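Local coordinates for protein putative peptidyl-arginine deiminase (Chlorobium tepidum, PDB 1XKN) that probably acts as a deiminase of the Porphyromonas-type peptidyl-arginine deiminase family, perhaps hydrolysing the guanidine group of agmatine or of protein arginine, at residues 151-156 with 191-196. Sequence-based numbering, arbitrary orientation.
Sequences TGMVLE and AQLRRY
The ring of Tyr196 is sandwiched between Thr151 and Arg195. On one face lies the methyl CG2 of Thr151, 3.6 Å from the ring centroid and 21° off the normal, a CH-pi contact displaced toward CD2 and CG; on the opposite face lies CD of Arg195, likewise offset toward the rim. Gln192 OE1 and a water sit at the ring's edge, in its plane. The Arg195 guanidinium in turn carries the phenolic oxygen of Tyr196 over the centre of one face.

No direct hydrogen bond joins residues 151-156 to 191-196; the water supplies the polar link. It accepts from Tyr196 OH at 2.7 Å and donates to the backbone O of Thr151 at 2.7 Å and to Gln192 OE1 at 3.1 Å, three bonds that tie Thr151 to the helix. Thr151 itself is steadied by an ST turn: its OG1, lying between the backbone N and the carbonyl carbon (chi1 70°), accepts from Met153 N at 3.1 Å, while CG2 is turned onto the tyrosine.

Beyond this polar edge the contact is apolar. The selenium of selenomethionine Met153 rests 3.7 Å from Gln192 CB, and Leu155 CD2 meets Leu193 CD2 at 3.9 Å. Trp118 of strand 110-119 touches Thr151, Met153 and Leu155, and Leu175 packs on both leucines.

The arrangement illustrates helix-to-sheet packing at a sheet margin: helix 186-197 is joined, through a CH-pi contact, a bridging water and an apolar patch, to outermost strand 148-152 and the corner that follows it, consistent with the alpha/beta-propeller (pentein) fold of the deiminase family.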
ATOM      1  N   THR A 151       4.257   2.220  18.332  1.00  5.66           N
ATOM      2  CA  THR A 151       5.621   2.733  18.194  1.00  4.33           C
ATOM      3  C   THR A 151       5.786   4.200  18.575  1.00  5.46           C
ATOM      4  O   THR A 151       6.869   4.623  18.982  1.00  6.52           O
ATOM      5  CB  THR A 151       6.113   2.614  16.748  1.00  3.41           C
ATOM      6  OG1 THR A 151       5.402   3.557  15.933  1.00  3.70           O
ATOM      7  CG2 THR A 151       5.878   1.215  16.214  1.00  4.52           C
ATOM      8  N   GLY A 152       4.722   4.977  18.408  1.00  6.19           N
ATOM      9  CA  GLY A 152       4.784   6.391  18.724  1.00  6.95           C
ATOM     10  C   GLY A 152       5.446   7.199  17.622  1.00  7.13           C
ATOM     11  O   GLY A 152       5.642   8.409  17.758  1.00  8.97           O
HETATM   12  N   MSE A 153       5.790   6.528  16.526  1.00  4.93           N
HETATM   13  CA  MSE A 153       6.442   7.178  15.389  1.00  4.49           C
HETATM   14  C   MSE A 153       5.505   7.222  14.186  1.00  4.03           C
HETATM   15  O   MSE A 153       4.780   6.262  13.922  1.00  3.53           O
HETATM   16  CB  MSE A 153       7.720   6.414  15.013  1.00  4.31           C
HETATM   17  CG  MSE A 153       8.499   7.012  13.844  1.00  4.86           C
HETATM   18 SE   MSE A 153      10.060   5.969  13.329  1.00 10.95          SE
HETATM   19  CE  MSE A 153       9.399   5.269  11.647  1.00  8.35           C
ATOM     20  N   VAL A 154       5.515   8.337  13.461  1.00  4.13           N
ATOM     21  CA  VAL A 154       4.672   8.476  12.280  1.00  4.38           C
ATOM     22  C   VAL A 154       5.262   7.662  11.135  1.00  3.14           C
ATOM     23  O   VAL A 154       6.448   7.782  10.821  1.00  3.99           O
ATOM     24  CB  VAL A 154       4.564   9.955  11.836  1.00  4.55           C
ATOM     25  CG1 VAL A 154       3.811  10.059  10.507  1.00  6.01           C
ATOM     26  CG2 VAL A 154       3.850  10.767  12.909  1.00  6.42           C
ATOM     27  N   LEU A 155       4.431   6.824  10.526  1.00  3.54           N
ATOM     28  CA  LEU A 155       4.858   5.999   9.403  1.00  2.80           C
ATOM     29  C   LEU A 155       3.644   5.534   8.618  1.00  2.87           C
ATOM     30  O   LEU A 155       2.674   5.041   9.196  1.00  4.55           O
ATOM     31  CB  LEU A 155       5.638   4.769   9.888  1.00  3.09           C
ATOM     32  CG  LEU A 155       6.217   3.901   8.766  1.00  3.96           C
ATOM     33  CD1 LEU A 155       7.346   4.664   8.080  1.00  5.94           C
ATOM     34  CD2 LEU A 155       6.735   2.580   9.325  1.00  4.28           C
ATOM     35  N   GLU A 156       3.698   5.709   7.303  1.00  3.69           N
ATOM     36  CA  GLU A 156       2.616   5.273   6.431  1.00  3.95           C
ATOM     37  C   GLU A 156       3.077   4.000   5.737  1.00  3.55           C
ATOM     38  O   GLU A 156       4.237   3.886   5.341  1.00  3.67           O
ATOM     39  CB  GLU A 156       2.300   6.327   5.367  1.00  5.84           C
ATOM     40  CG  GLU A 156       1.793   7.647   5.914  1.00  6.18           C
ATOM     41  CD  GLU A 156       2.834   8.741   5.846  1.00  6.89           C
ATOM     42  OE1 GLU A 156       2.907   9.549   6.796  1.00  7.93           O
ATOM     43  OE2 GLU A 156       3.566   8.807   4.833  1.00  8.19           O
ATOM     44  N   ALA A 191      16.502   2.732  13.480  1.00  5.71           N
ATOM     45  CA  ALA A 191      16.450   1.922  14.690  1.00  5.11           C
ATOM     46  C   ALA A 191      15.030   1.422  14.933  1.00  5.09           C
ATOM     47  O   ALA A 191      14.825   0.255  15.262  1.00  6.29           O
ATOM     48  CB  ALA A 191      16.943   2.723  15.893  1.00  4.02           C
ATOM     49  N   GLN A 192      14.046   2.302  14.765  1.00  4.99           N
ATOM     50  CA  GLN A 192      12.654   1.913  14.970  1.00  5.00           C
ATOM     51  C   GLN A 192      12.187   0.899  13.931  1.00  4.35           C
ATOM     52  O   GLN A 192      11.409   0.003  14.249  1.00  3.42           O
ATOM     53  CB  GLN A 192      11.746   3.143  14.938  1.00  5.11           C
ATOM     54  CG  GLN A 192      11.997   4.120  16.085  1.00  6.20           C
ATOM     55  CD  GLN A 192      11.476   3.610  17.422  1.00 10.15           C
ATOM     56  OE1 GLN A 192      10.488   4.119  17.954  1.00 14.53           O
ATOM     57  NE2 GLN A 192      12.140   2.601  17.970  1.00 10.40           N
ATOM     58  N   LEU A 193      12.653   1.036  12.692  1.00  3.98           N
ATOM     59  CA  LEU A 193      12.259   0.094  11.648  1.00  4.04           C
ATOM     60  C   LEU A 193      12.858  -1.273  11.953  1.00  4.12           C
ATOM     61  O   LEU A 193      12.211  -2.303  11.750  1.00  4.37           O
ATOM     62  CB  LEU A 193      12.715   0.585  10.270  1.00  3.30           C
ATOM     63  CG  LEU A 193      12.062   1.890   9.797  1.00  3.21           C
ATOM     64  CD1 LEU A 193      12.705   2.338   8.494  1.00  4.95           C
ATOM     65  CD2 LEU A 193      10.561   1.698   9.623  1.00  4.81           C
ATOM     66  N   ARG A 194      14.092  -1.292  12.446  1.00  4.28           N
ATOM     67  CA  ARG A 194      14.721  -2.560  12.793  1.00  4.78           C
ATOM     68  C   ARG A 194      13.996  -3.181  13.980  1.00  5.63           C
ATOM     69  O   ARG A 194      13.667  -4.367  13.969  1.00  6.97           O
ATOM     70  CB  ARG A 194      16.196  -2.363  13.150  1.00  5.96           C
ATOM     71  CG  ARG A 194      17.094  -2.193  11.946  1.00  3.82           C
ATOM     72  CD  ARG A 194      18.555  -2.342  12.332  1.00  7.20           C
ATOM     73  NE  ARG A 194      19.404  -2.398  11.146  1.00  8.13           N
ATOM     74  CZ  ARG A 194      19.753  -1.341  10.421  1.00  9.33           C
ATOM     75  NH1 ARG A 194      19.340  -0.126  10.761  1.00  9.59           N
ATOM     76  NH2 ARG A 194      20.507  -1.504   9.342  1.00 12.31           N
ATOM     77  N   ARG A 195      13.732  -2.362  14.992  1.00  5.01           N
ATOM     78  CA  ARG A 195      13.067  -2.817  16.204  1.00  4.76           C
ATOM     79  C   ARG A 195      11.656  -3.362  16.012  1.00  5.09           C
ATOM     80  O   ARG A 195      11.344  -4.469  16.457  1.00  4.75           O
ATOM     81  CB  ARG A 195      13.013  -1.670  17.215  1.00  4.34           C
ATOM     82  CG  ARG A 195      12.255  -1.995  18.491  1.00  7.95           C
ATOM     83  CD  ARG A 195      12.162  -0.766  19.373  1.00  9.32           C
ATOM     84  NE  ARG A 195      11.464  -1.034  20.624  1.00 13.02           N
ATOM     85  CZ  ARG A 195      11.151  -0.100  21.517  1.00 15.97           C
ATOM     86  NH1 ARG A 195      11.476   1.168  21.295  1.00 17.81           N
ATOM     87  NH2 ARG A 195      10.513  -0.434  22.630  1.00 19.74           N
ATOM     88  N   TYR A 196      10.806  -2.582  15.349  1.00  4.63           N
ATOM     89  CA  TYR A 196       9.412  -2.967  15.168  1.00  4.80           C
ATOM     90  C   TYR A 196       9.032  -3.764  13.918  1.00  4.14           C
ATOM     91  O   TYR A 196       7.966  -4.378  13.884  1.00  5.75           O
ATOM     92  CB  TYR A 196       8.540  -1.716  15.284  1.00  3.64           C
ATOM     93  CG  TYR A 196       8.572  -1.087  16.666  1.00  4.62           C
ATOM     94  CD1 TYR A 196       8.092  -1.781  17.778  1.00  3.63           C
ATOM     95  CD2 TYR A 196       9.030   0.219  16.857  1.00  4.80           C
ATOM     96  CE1 TYR A 196       8.051  -1.188  19.043  1.00  5.71           C
ATOM     97  CE2 TYR A 196       8.997   0.820  18.120  1.00  4.92           C
ATOM     98  CZ  TYR A 196       8.502   0.115  19.202  1.00  6.40           C
ATOM     99  OH  TYR A 196       8.418   0.720  20.436  1.00  9.49           O
TER
HETATM  100  O   HOH W   1       8.792   3.383  20.432  1.00  8.89           O